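Local coordinates for CglIIR protein (Corynebacterium glutamicum, PDB 6F1S) that forms the C-terminal domain of the H subunit of the CglI restriction endonuclease, whose helicase-like DEAD-Z1 motor probably hydrolyses nucleoside triphosphates to support DNA cleavage, at residues E48-M54 / T91-R97; F76-L80 / N156-P160; K101-G105 / E144-S148; L109-D114 / I128-I132; D36-L40 / D150-V154. The contacts are given in a common frame with arbitrary orientation. Residues are numbered along the deposited sequence.

Contact 1: residues E48-M54 / T91-R97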
# COMPACT_ATOMS: atom_id res chain seq x y z
N GLU A 48 6.43 8.98 -8.35
CA GLU A 48 5.94 7.64 -8.05
C GLU A 48 6.86 6.86 -7.10
O GLU A 48 6.43 5.90 -6.47
CB GLU A 48 5.73 6.85 -9.35
CG GLU A 48 6.99 6.65 -10.16
CD GLU A 48 6.75 5.81 -11.41
OE1 GLU A 48 5.61 5.34 -11.60
OE2 GLU A 48 7.71 5.63 -12.19
N ASP A 49 8.12 7.27 -7.01
CA ASP A 49 9.09 6.59 -6.16
C ASP A 49 9.84 7.63 -5.34
O ASP A 49 10.67 8.36 -5.86
CB ASP A 49 10.06 5.75 -7.00
CG ASP A 49 10.91 4.80 -6.17
OD1 ASP A 49 10.98 4.95 -4.93
OD2 ASP A 49 11.53 3.89 -6.76
N SER A 50 9.55 7.69 -4.05
CA SER A 50 10.08 8.75 -3.21
C SER A 50 10.37 8.25 -1.81
O SER A 50 10.04 7.12 -1.46
CB SER A 50 9.10 9.92 -3.14
OG SER A 50 7.94 9.57 -2.41
N THR A 51 11.01 9.09 -1.00
CA THR A 51 11.06 8.83 0.42
C THR A 51 10.09 9.78 1.10
O THR A 51 9.79 10.85 0.57
CB THR A 51 12.47 8.98 1.01
OG1 THR A 51 12.92 10.33 0.84
CG2 THR A 51 13.43 8.03 0.32
N ILE A 52 9.59 9.38 2.26
CA ILE A 52 8.56 10.14 2.95
C ILE A 52 8.66 9.90 4.45
O ILE A 52 9.01 8.81 4.89
CB ILE A 52 7.16 9.77 2.41
CG1 ILE A 52 6.08 10.66 3.01
CG2 ILE A 52 6.88 8.29 2.66
CD1 ILE A 52 4.68 10.37 2.50
N GLY A 53 8.39 10.94 5.24
CA GLY A 53 8.49 10.87 6.69
C GLY A 53 7.48 9.93 7.32
O GLY A 53 6.37 9.77 6.82
N MSE A 54 7.87 9.33 8.44
CA MSE A 54 7.07 8.32 9.13
C MSE A 54 5.65 8.76 9.45
O MSE A 54 4.70 8.02 9.20
CB MSE A 54 7.75 7.91 10.44
CG MSE A 54 9.07 7.20 10.23
SE MSE A 54 8.87 5.63 9.09
CE MSE A 54 10.69 4.95 9.20
N THR A 91 13.76 7.31 7.01
CA THR A 91 12.53 7.60 6.27
C THR A 91 11.98 6.34 5.63
O THR A 91 12.71 5.36 5.42
CB THR A 91 12.75 8.68 5.19
OG1 THR A 91 13.78 8.26 4.28
CG2 THR A 91 13.15 10.01 5.81
N ALA A 92 10.70 6.36 5.31
CA ALA A 92 10.08 5.26 4.58
C ALA A 92 10.16 5.53 3.09
O ALA A 92 10.23 6.68 2.66
CB ALA A 92 8.63 5.06 5.02
N ARG A 93 10.18 4.46 2.31
CA ARG A 93 10.10 4.56 0.86
C ARG A 93 8.67 4.27 0.41
O ARG A 93 8.04 3.32 0.89
CB ARG A 93 11.09 3.59 0.20
CG ARG A 93 11.18 3.70 -1.31
CD ARG A 93 12.25 2.76 -1.84
NE ARG A 93 12.36 2.78 -3.29
CZ ARG A 93 13.09 1.92 -4.01
NH1 ARG A 93 13.76 0.96 -3.40
NH2 ARG A 93 13.13 2.03 -5.33
N MSE A 94 8.15 5.10 -0.48
CA MSE A 94 6.79 4.92 -0.96
C MSE A 94 6.74 4.89 -2.49
O MSE A 94 7.26 5.78 -3.17
CB MSE A 94 5.86 6.01 -0.43
CG MSE A 94 4.41 5.78 -0.81
SE MSE A 94 3.10 6.87 0.17
CE MSE A 94 3.32 8.56 -0.78
N VAL A 95 6.10 3.84 -3.00
CA VAL A 95 5.94 3.65 -4.43
C VAL A 95 4.46 3.67 -4.79
O VAL A 95 3.67 2.91 -4.23
CB VAL A 95 6.60 2.33 -4.91
CG1 VAL A 95 6.36 2.10 -6.39
CG2 VAL A 95 8.10 2.35 -4.60
N LEU A 96 4.09 4.57 -5.70
CA LEU A 96 2.71 4.71 -6.16
C LEU A 96 2.62 4.29 -7.61
O LEU A 96 3.27 4.88 -8.47
CB LEU A 96 2.22 6.15 -6.01
CG LEU A 96 2.36 6.85 -4.66
CD1 LEU A 96 1.85 8.30 -4.75
CD2 LEU A 96 1.63 6.09 -3.57
N ARG A 97 1.81 3.27 -7.89
CA ARG A 97 1.56 2.84 -9.27
C ARG A 97 0.10 3.03 -9.63
O ARG A 97 -0.80 2.69 -8.84
CB ARG A 97 1.93 1.36 -9.45
CG ARG A 97 3.32 0.98 -8.99
CD ARG A 97 4.39 1.52 -9.91
NE ARG A 97 5.68 0.96 -9.53
CZ ARG A 97 6.85 1.55 -9.75
NH1 ARG A 97 6.89 2.74 -10.33
NH2 ARG A 97 7.97 0.96 -9.36
O HOH W 1 10.64 3.07 -9.62
O HOH W 2 6.13 8.30 -4.03
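Two salt bridges link this antiparallel strand pair, Glu48-Arg97 at one end and Asp49-Arg93 diagonally across its middle. Arg93 is extended, with chi1 to chi3 all t, and lays its guanidinium edge against Asp49 (chi1 t) in a bidentate salt bridge: NE to OD1 3.1 Å, NH2 to OD2 2.8 Å. Arg97 instead folds back (m, m), bringing NH1 to 3.2 Å from Glu48 OE1; its NH2 forms its stronger salt bridge with Asp114. Ser50, with chi1 p, places OG 2.7 Å from water 2, which donates to Met94 O, and OG also bonds Tyr42. On the face with Ser50, Ile52 (t, t) sets CG2 4.0 Å from CB of Met94, a selenomethionine, while the m, m selenomethionine Met54 curls back until SE lies 4.1 Å from Ala92 CB. Backbone bonds run in register beneath, including Ser50 N to Met94 O at 3.1 Å and Met94 N to Ser50 O at 2.9 Å. Strand 49-52 is an outermost strand of the five-stranded mixed sheet; strand 92-100 runs parallel to its other neighbour, 126-132. Tyr42 of helix 32-46 and Ile57 of helix 54-61 cover the Ile52 face, and Leu117 of helix 112-120 the Asp49 face.

Contact 2: residues F76-L80 / N156-P160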
# COMPACT_ATOMS: atom_id res chain seq x y z
N PHE A 76 2.31 -2.78 11.99
CA PHE A 76 3.21 -2.12 11.06
C PHE A 76 3.44 -0.67 11.47
O PHE A 76 4.58 -0.21 11.53
CB PHE A 76 2.66 -2.20 9.63
CG PHE A 76 3.55 -1.57 8.60
CD1 PHE A 76 4.72 -2.20 8.20
CD2 PHE A 76 3.20 -0.37 8.01
CE1 PHE A 76 5.54 -1.63 7.24
CE2 PHE A 76 4.02 0.21 7.05
CZ PHE A 76 5.19 -0.42 6.67
N LYS A 77 2.35 0.02 11.79
CA LYS A 77 2.44 1.40 12.26
C LYS A 77 3.25 1.48 13.56
O LYS A 77 4.08 2.37 13.72
CB LYS A 77 1.04 1.99 12.46
CG LYS A 77 0.37 2.42 11.15
CD LYS A 77 -0.92 3.19 11.40
CE LYS A 77 -1.98 2.32 12.04
NZ LYS A 77 -3.21 3.09 12.38
N ALA A 78 3.02 0.53 14.47
CA ALA A 78 3.79 0.47 15.71
C ALA A 78 5.28 0.31 15.41
O ALA A 78 6.12 0.97 16.04
CB ALA A 78 3.30 -0.67 16.59
N ALA A 79 5.61 -0.55 14.46
CA ALA A 79 7.00 -0.76 14.05
C ALA A 79 7.62 0.53 13.53
O ALA A 79 8.78 0.83 13.81
CB ALA A 79 7.09 -1.85 13.00
N LEU A 80 6.85 1.29 12.76
CA LEU A 80 7.33 2.54 12.20
C LEU A 80 7.63 3.56 13.29
O LEU A 80 8.61 4.30 13.20
CB LEU A 80 6.32 3.12 11.21
CG LEU A 80 6.04 2.26 9.98
CD1 LEU A 80 5.00 2.93 9.11
CD2 LEU A 80 7.31 1.98 9.19
N ASN A 156 0.85 -2.51 0.02
CA ASN A 156 1.79 -3.60 0.23
C ASN A 156 2.92 -3.08 1.08
O ASN A 156 3.59 -2.12 0.72
CB ASN A 156 2.32 -4.14 -1.11
CG ASN A 156 3.44 -5.16 -0.93
OD1 ASN A 156 3.21 -6.37 -1.02
ND2 ASN A 156 4.65 -4.68 -0.68
N ILE A 157 3.13 -3.69 2.24
CA ILE A 157 4.14 -3.21 3.18
C ILE A 157 5.26 -4.22 3.33
O ILE A 157 5.07 -5.42 3.13
CB ILE A 157 3.53 -2.92 4.56
CG1 ILE A 157 2.91 -4.19 5.14
CG2 ILE A 157 2.50 -1.80 4.48
CD1 ILE A 157 2.28 -4.02 6.50
N LYS A 158 6.44 -3.72 3.68
CA LYS A 158 7.61 -4.56 3.89
C LYS A 158 8.56 -3.86 4.85
O LYS A 158 9.00 -2.74 4.59
CB LYS A 158 8.30 -4.86 2.55
CG LYS A 158 9.56 -5.71 2.66
CD LYS A 158 10.09 -6.03 1.27
CE LYS A 158 11.33 -6.91 1.32
NZ LYS A 158 12.51 -6.15 1.79
N LEU A 159 8.85 -4.51 5.97
CA LEU A 159 9.78 -3.96 6.95
C LEU A 159 11.21 -4.36 6.59
O LEU A 159 11.43 -5.41 5.99
CB LEU A 159 9.41 -4.43 8.37
CG LEU A 159 8.16 -3.82 9.00
CD1 LEU A 159 7.77 -4.53 10.28
CD2 LEU A 159 8.35 -2.34 9.29
N PRO A 160 12.19 -3.51 6.94
CA PRO A 160 13.59 -3.79 6.58
C PRO A 160 14.15 -5.00 7.32
O PRO A 160 13.72 -5.30 8.44
CB PRO A 160 14.32 -2.50 6.98
CG PRO A 160 13.46 -1.87 8.02
CD PRO A 160 12.05 -2.23 7.66
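The segment 76-80 is a turn in the first half of helix 73-86, closed by the i to i+4 bond from Leu80 N to Phe76 O at 3.0 Å, whereas 156-160 is the end of strand 152-158 running out into an extended tail. The backbones stay well apart: the nearest CA atoms, those of Phe76 and Leu159, are 8.0 Å from each other, so side chains fill the space between helix and strand. Phe76 points toward the strand with chi1 t, and Ile157 comes up over one face of its ring. Ile157 CB sits 3.7 Å from the ring centroid, 17° off the normal, a CH-pi contact, and Ile157 CD1 reaches within 3.5 Å of Phe76 CG. Leu159 extends the patch along the helix: its CD2 lies 3.6 Å from Phe76 CE1 and 4.4 Å from Leu80 CD2, and its CD1 lies 3.9 Å from Ala79 CB. Lys158 faces away, and its NZ bonds to the carbonyl of Glu121. Leu61 of helix 54-61 packs against Phe76, while Leu80 meets Ile57 and Ile58 of that helix. With no hydrogen bond between the segments, this helix-on-sheet packing rests on van der Waals and CH-pi contacts, consistent with hydrophobic burial as the main source of its stability.

Contact 3: residues K101-G105 / E144-S148. With EDO (1,2-ethanediol), chain C.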
# COMPACT_ATOMS: atom_id res chain seq x y z
N LYS A 101 -4.04 -3.34 -13.18
CA LYS A 101 -5.17 -4.21 -13.49
C LYS A 101 -4.99 -5.57 -12.83
O LYS A 101 -4.48 -6.51 -13.44
CB LYS A 101 -5.32 -4.38 -15.00
CG LYS A 101 -5.67 -3.11 -15.73
CD LYS A 101 -7.08 -2.68 -15.42
CE LYS A 101 -7.48 -1.49 -16.27
NZ LYS A 101 -8.94 -1.23 -16.19
N VAL A 102 -5.41 -5.66 -11.57
CA VAL A 102 -5.31 -6.89 -10.80
C VAL A 102 -6.68 -7.18 -10.20
O VAL A 102 -7.31 -6.29 -9.63
CB VAL A 102 -4.25 -6.77 -9.68
CG1 VAL A 102 -4.17 -8.06 -8.88
CG2 VAL A 102 -2.89 -6.41 -10.26
N ASN A 103 -7.17 -8.40 -10.35
CA ASN A 103 -8.46 -8.74 -9.76
C ASN A 103 -8.33 -9.04 -8.29
O ASN A 103 -7.27 -9.47 -7.82
CB ASN A 103 -9.10 -9.92 -10.48
CG ASN A 103 -9.59 -9.56 -11.87
OD1 ASN A 103 -10.55 -8.79 -12.02
ND2 ASN A 103 -8.94 -10.10 -12.89
N GLN A 104 -9.41 -8.82 -7.55
CA GLN A 104 -9.43 -9.10 -6.13
C GLN A 104 -9.41 -10.61 -5.89
O GLN A 104 -10.03 -11.38 -6.64
CB GLN A 104 -10.67 -8.46 -5.49
CG GLN A 104 -10.60 -8.31 -3.98
CD GLN A 104 -10.82 -9.62 -3.24
OE1 GLN A 104 -11.52 -10.49 -3.73
NE2 GLN A 104 -10.19 -9.76 -2.08
N GLY A 105 -8.69 -11.03 -4.86
CA GLY A 105 -8.72 -12.41 -4.42
C GLY A 105 -7.85 -13.38 -5.19
O GLY A 105 -7.96 -14.59 -5.00
N GLU A 144 -17.71 -12.73 -9.93
CA GLU A 144 -16.38 -12.97 -9.39
C GLU A 144 -16.02 -11.86 -8.41
O GLU A 144 -16.57 -10.76 -8.50
CB GLU A 144 -15.35 -13.06 -10.52
CG GLU A 144 -15.40 -14.37 -11.29
CD GLU A 144 -14.36 -14.45 -12.39
N PRO A 145 -15.11 -12.14 -7.46
CA PRO A 145 -14.74 -11.19 -6.39
C PRO A 145 -14.33 -9.81 -6.91
O PRO A 145 -13.67 -9.69 -7.94
CB PRO A 145 -13.57 -11.88 -5.70
CG PRO A 145 -13.78 -13.32 -5.94
CD PRO A 145 -14.36 -13.41 -7.32
N THR A 146 -14.75 -8.78 -6.18
CA THR A 146 -14.48 -7.39 -6.55
C THR A 146 -13.79 -6.66 -5.40
O THR A 146 -13.91 -7.06 -4.25
CB THR A 146 -15.79 -6.66 -6.91
OG1 THR A 146 -16.73 -6.81 -5.84
CG2 THR A 146 -16.39 -7.22 -8.18
N TRP A 147 -13.07 -5.59 -5.72
CA TRP A 147 -12.50 -4.73 -4.69
C TRP A 147 -13.63 -3.93 -4.05
O TRP A 147 -14.69 -3.79 -4.64
CB TRP A 147 -11.42 -3.81 -5.27
CG TRP A 147 -10.29 -4.54 -5.95
CD1 TRP A 147 -10.15 -4.78 -7.29
CD2 TRP A 147 -9.13 -5.12 -5.32
NE1 TRP A 147 -8.99 -5.47 -7.53
CE2 TRP A 147 -8.34 -5.69 -6.34
CE3 TRP A 147 -8.68 -5.21 -4.00
CZ2 TRP A 147 -7.13 -6.34 -6.08
CZ3 TRP A 147 -7.48 -5.86 -3.74
CH2 TRP A 147 -6.72 -6.42 -4.78
N SER A 148 -13.40 -3.42 -2.85
CA SER A 148 -14.46 -2.77 -2.08
C SER A 148 -14.89 -1.44 -2.70
O SER A 148 -15.94 -0.91 -2.37
CB SER A 148 -14.02 -2.54 -0.63
OG SER A 148 -12.89 -1.69 -0.56
C1 EDO C . 0.76 -5.33 -11.71
O1 EDO C . 0.80 -6.73 -11.39
C2 EDO C . 0.49 -5.12 -13.20
O2 EDO C . -0.87 -4.70 -13.40
O HOH W 3 -11.67 -7.84 -9.11
O HOH W 4 -11.57 -11.71 -9.26
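An indole ring reaches across between two irregular loops and bonds to a main-chain carbonyl: Trp147 NE1 donates to Val102 O at 2.8 Å. Gln104 lies over the same indole, its CB 3.7 Å from the centroid of the five-membered ring and 13° off the normal, so an aliphatic CH-pi contact covers one face while the ring edge makes the hydrogen bond. Farther out, Gln104 OE1 lies 3.2 Å from Pro145 CB, and NE2 of the same amide bonds to the carbonyl of Ala25. Water 3 accepts from Gln104 N at 2.9 Å and donates to Pro145 O at 3.0 Å and Asn103 OD1 at 3.3 Å; water 4 donates to Gln104 O at 3.1 Å and Pro145 O at 3.2 Å. Lys101 N makes a weak hydrogen bond (3.5 Å) to O2 of a 1,2-ethanediol, probably from the crystallisation liquor, which is also bonded to Leu109 O. The loop after strand 92-100 is thereby tied to the one leading into strand 152-158, where Ile152 and Val154 pack on Trp147. The inner part of the joint thus depends on the indole, while the outer part is joined through solvent.

Contact 4: residues L109-D114 / I128-I132. With EDO (1,2-ethanediol), chain C.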
# COMPACT_ATOMS: atom_id res chain seq x y z
N LEU A 109 -0.40 -9.31 -5.82
CA LEU A 109 -0.61 -7.91 -6.19
C LEU A 109 0.49 -7.38 -7.11
O LEU A 109 0.21 -6.91 -8.21
CB LEU A 109 -0.68 -7.02 -4.94
CG LEU A 109 -0.89 -5.54 -5.24
CD1 LEU A 109 -2.27 -5.33 -5.87
CD2 LEU A 109 -0.72 -4.69 -3.99
N LEU A 110 1.73 -7.48 -6.65
CA LEU A 110 2.87 -6.82 -7.29
C LEU A 110 3.24 -7.36 -8.67
O LEU A 110 3.14 -8.55 -8.95
CB LEU A 110 4.10 -6.91 -6.39
CG LEU A 110 3.94 -6.33 -4.98
CD1 LEU A 110 5.24 -6.48 -4.21
CD2 LEU A 110 3.49 -4.87 -5.05
N SER A 111 3.67 -6.43 -9.52
CA SER A 111 4.25 -6.71 -10.82
C SER A 111 5.64 -7.33 -10.66
O SER A 111 6.23 -7.24 -9.58
CB SER A 111 4.36 -5.42 -11.63
OG SER A 111 5.49 -4.69 -11.20
N PRO A 112 6.18 -7.96 -11.72
CA PRO A 112 7.54 -8.51 -11.60
C PRO A 112 8.57 -7.44 -11.27
O PRO A 112 9.52 -7.72 -10.54
CB PRO A 112 7.80 -9.11 -12.99
CG PRO A 112 6.44 -9.36 -13.56
CD PRO A 112 5.58 -8.25 -13.04
N THR A 113 8.37 -6.23 -11.78
CA THR A 113 9.28 -5.12 -11.51
C THR A 113 9.24 -4.70 -10.04
O THR A 113 10.28 -4.45 -9.43
CB THR A 113 8.94 -3.90 -12.39
OG1 THR A 113 9.17 -4.23 -13.76
CG2 THR A 113 9.80 -2.70 -12.01
N ASP A 114 8.05 -4.64 -9.47
CA ASP A 114 7.91 -4.23 -8.07
C ASP A 114 8.31 -5.35 -7.09
O ASP A 114 8.71 -5.07 -5.95
CB ASP A 114 6.49 -3.74 -7.80
CG ASP A 114 6.22 -2.38 -8.43
OD1 ASP A 114 7.16 -1.57 -8.48
OD2 ASP A 114 5.08 -2.12 -8.89
N ILE A 128 4.17 0.13 -0.89
CA ILE A 128 3.81 0.17 -2.30
C ILE A 128 2.29 0.27 -2.42
O ILE A 128 1.57 -0.56 -1.87
CB ILE A 128 4.32 -1.08 -3.05
CG1 ILE A 128 5.84 -1.22 -2.89
CG2 ILE A 128 3.92 -1.03 -4.51
CD1 ILE A 128 6.44 -2.42 -3.63
N LEU A 129 1.81 1.29 -3.12
CA LEU A 129 0.37 1.46 -3.32
C LEU A 129 -0.00 1.27 -4.79
O LEU A 129 0.55 1.91 -5.68
CB LEU A 129 -0.08 2.84 -2.82
CG LEU A 129 -0.10 3.01 -1.29
CD1 LEU A 129 -0.19 4.47 -0.87
CD2 LEU A 129 -1.23 2.22 -0.69
N TYR A 130 -0.94 0.36 -5.04
CA TYR A 130 -1.43 0.08 -6.38
C TYR A 130 -2.83 0.65 -6.57
O TYR A 130 -3.74 0.31 -5.81
CB TYR A 130 -1.45 -1.42 -6.67
CG TYR A 130 -0.19 -1.99 -7.28
CD1 TYR A 130 1.05 -1.43 -7.02
CD2 TYR A 130 -0.24 -3.09 -8.13
CE1 TYR A 130 2.21 -1.95 -7.58
CE2 TYR A 130 0.91 -3.61 -8.70
CZ TYR A 130 2.13 -3.03 -8.42
OH TYR A 130 3.29 -3.54 -8.97
N ARG A 131 -2.99 1.50 -7.58
CA ARG A 131 -4.31 2.06 -7.89
C ARG A 131 -4.98 1.21 -8.97
O ARG A 131 -4.47 1.10 -10.08
CB ARG A 131 -4.19 3.52 -8.35
CG ARG A 131 -5.52 4.28 -8.40
CD ARG A 131 -5.33 5.66 -9.02
NE ARG A 131 -6.53 6.48 -8.93
CZ ARG A 131 -7.50 6.48 -9.84
NH1 ARG A 131 -7.41 5.68 -10.90
NH2 ARG A 131 -8.56 7.26 -9.69
N ILE A 132 -6.11 0.62 -8.63
CA ILE A 132 -6.83 -0.25 -9.55
C ILE A 132 -8.21 0.32 -9.85
O ILE A 132 -8.99 0.57 -8.94
CB ILE A 132 -6.98 -1.67 -8.98
CG1 ILE A 132 -5.61 -2.28 -8.72
CG2 ILE A 132 -7.79 -2.55 -9.94
CD1 ILE A 132 -5.66 -3.61 -8.00
C1 EDO C . 0.76 -5.33 -11.71
O1 EDO C . 0.80 -6.73 -11.39
C2 EDO C . 0.49 -5.12 -13.20
O2 EDO C . -0.87 -4.70 -13.40
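The contact belongs to a beta-alpha-beta unit formed by strand 92-100, helix 112-120 and strand 126-132, and sits where the helix starts. Ser111 is the N-cap: its OG accepts from Asp114 N at 3.1 Å. Just before the first turn, Ser111 N donates to Tyr130 OH at 3.0 Å, so the strand's tyrosine meets the helix start end-on, although the hydroxyl is crowded in the model and its place is less certain. Two leucines pack on the same side of the tyrosine ring: Leu109 CD1 lies 3.8 Å from Tyr130 CD2, and Leu110 CD2 lies 4.1 Å from Tyr130 CZ and 3.9 Å from Ile128 CG2. The Leu109 methyl CD1 also touches Ile132 CD1 at 4.4 Å. A 1,2-ethanediol, probably from the crystallisation liquor, lodges beside the ring edge, its O1 donating to Leu109 O at 3.2 Å. Asp114 also forms a salt bridge with Arg97 of strand 92-100, so the first turn of the helix is tied to both strands of the unit. Strand 126-132 itself lies between parallel strand 92-100 and antiparallel strand 152-158, while Leu109 reaches over to Val154 and to Phe23 of strand 21-23.

Contact 5: residues D36-L40 / D150-V154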
# COMPACT_ATOMS: atom_id res chain seq x y z
N ASP A 36 -7.77 9.30 -2.70
CA ASP A 36 -7.37 9.27 -4.11
C ASP A 36 -6.84 10.63 -4.57
O ASP A 36 -5.78 10.72 -5.18
CB ASP A 36 -8.53 8.83 -5.00
CG ASP A 36 -8.09 8.46 -6.40
OD1 ASP A 36 -7.06 7.76 -6.54
OD2 ASP A 36 -8.76 8.88 -7.36
N LYS A 37 -7.59 11.69 -4.27
CA LYS A 37 -7.15 13.05 -4.57
C LYS A 37 -5.81 13.35 -3.91
O LYS A 37 -4.92 13.94 -4.51
CB LYS A 37 -8.20 14.06 -4.08
CG LYS A 37 -7.94 15.51 -4.48
CD LYS A 37 -8.86 16.46 -3.72
CE LYS A 37 -8.84 17.87 -4.31
NZ LYS A 37 -9.51 17.91 -5.64
N LYS A 38 -5.67 12.91 -2.66
CA LYS A 38 -4.45 13.10 -1.88
C LYS A 38 -3.25 12.37 -2.49
O LYS A 38 -2.19 12.97 -2.68
CB LYS A 38 -4.68 12.65 -0.44
CG LYS A 38 -3.42 12.35 0.36
CD LYS A 38 -2.92 13.57 1.12
CE LYS A 38 -1.96 13.17 2.24
NZ LYS A 38 -2.64 12.31 3.26
N LEU A 39 -3.41 11.09 -2.79
CA LEU A 39 -2.32 10.28 -3.33
C LEU A 39 -1.94 10.72 -4.74
O LEU A 39 -0.76 10.76 -5.09
CB LEU A 39 -2.69 8.79 -3.31
CG LEU A 39 -2.81 8.14 -1.93
CD1 LEU A 39 -3.17 6.66 -2.04
CD2 LEU A 39 -1.53 8.31 -1.12
N LEU A 40 -2.94 11.05 -5.56
CA LEU A 40 -2.67 11.51 -6.92
C LEU A 40 -2.01 12.89 -6.94
O LEU A 40 -1.19 13.17 -7.82
CB LEU A 40 -3.96 11.54 -7.74
CG LEU A 40 -4.54 10.16 -8.09
CD1 LEU A 40 -5.82 10.31 -8.89
CD2 LEU A 40 -3.52 9.32 -8.86
N ASP A 150 -14.28 1.31 -6.48
CA ASP A 150 -13.71 1.64 -7.76
C ASP A 150 -13.65 3.16 -7.86
O ASP A 150 -14.68 3.82 -7.92
CB ASP A 150 -14.53 1.04 -8.91
CG ASP A 150 -13.93 1.31 -10.28
OD1 ASP A 150 -12.69 1.36 -10.39
OD2 ASP A 150 -14.68 1.47 -11.25
N PRO A 151 -12.43 3.74 -7.87
CA PRO A 151 -11.14 3.04 -7.82
C PRO A 151 -10.77 2.57 -6.42
O PRO A 151 -11.38 3.02 -5.44
CB PRO A 151 -10.16 4.10 -8.30
CG PRO A 151 -10.75 5.37 -7.76
CD PRO A 151 -12.25 5.20 -7.85
N ILE A 152 -9.79 1.69 -6.34
CA ILE A 152 -9.26 1.24 -5.06
C ILE A 152 -7.75 1.50 -5.04
O ILE A 152 -7.11 1.56 -6.08
CB ILE A 152 -9.55 -0.27 -4.81
CG1 ILE A 152 -9.29 -0.66 -3.36
CG2 ILE A 152 -8.73 -1.15 -5.76
CD1 ILE A 152 -10.24 -0.06 -2.37
N TRP A 153 -7.20 1.68 -3.84
CA TRP A 153 -5.76 1.64 -3.65
C TRP A 153 -5.45 0.42 -2.79
O TRP A 153 -6.09 0.21 -1.76
CB TRP A 153 -5.24 2.91 -2.96
CG TRP A 153 -5.13 4.11 -3.84
CD1 TRP A 153 -6.07 5.08 -4.02
CD2 TRP A 153 -4.00 4.49 -4.64
NE1 TRP A 153 -5.60 6.04 -4.89
CE2 TRP A 153 -4.33 5.70 -5.28
CE3 TRP A 153 -2.74 3.93 -4.88
CZ2 TRP A 153 -3.46 6.36 -6.14
CZ3 TRP A 153 -1.87 4.58 -5.74
CH2 TRP A 153 -2.24 5.79 -6.36
N VAL A 154 -4.49 -0.39 -3.22
CA VAL A 154 -4.11 -1.57 -2.46
C VAL A 154 -2.70 -1.41 -1.88
O VAL A 154 -1.74 -1.16 -2.61
CB VAL A 154 -4.17 -2.84 -3.33
CG1 VAL A 154 -3.98 -4.08 -2.47
CG2 VAL A 154 -5.49 -2.91 -4.08
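Trp153 is overlapped on one face of its indole by Leu39, whose CD1 stands 3.5 Å from the centroid of the five-membered ring and 10° off the normal, a CH-pi contact. At the ring edge Leu40 CD2 comes to 4.0 Å from Trp153 CZ2, and the indole NE1 donates to Asp36 OD1 at 2.8 Å. These three residues come from one turn of helix 32-46, closed by the bond from Leu40 N to Asp36 O at 2.9 Å. The helix packs on the five-stranded mixed sheet, with the short axes of segments 36-40 and 152-154 10.5 Å apart and at 59°, and the tryptophan fills much of that gap. Asp36 OD1 also forms a salt bridge with Arg131 NE of the adjacent strand 126-132, so one carboxylate serves two strands. Pro151, preceded by a cis peptide bond, leads into strand 152-158 and sets its CG 4.1 Å from Asp36 OD2.

Contacts 1, 2, 4 and 5 all reach the five-stranded sheet. Contacts 2 and 4 are buried, contacts 1 and 5 partly so, and contact 3 is a surface joint of loops. Only contact 1 pairs strands through their backbones, and it alone has salt bridges between its own segments; contact 2 has no hydrogen bond between its segments. Tryptophans serve contacts 3 and 5 alike, an NE1 bond plus a CH-pi face, but the acceptor is a carbonyl in one and a carboxylate in the other. Strand 152-158 carries contacts 2 and 5 at its two ends. Contacts 4 and 5 share the Arg131 to Asp36 salt bridge, and contacts 3 and 4 meet at Ile132.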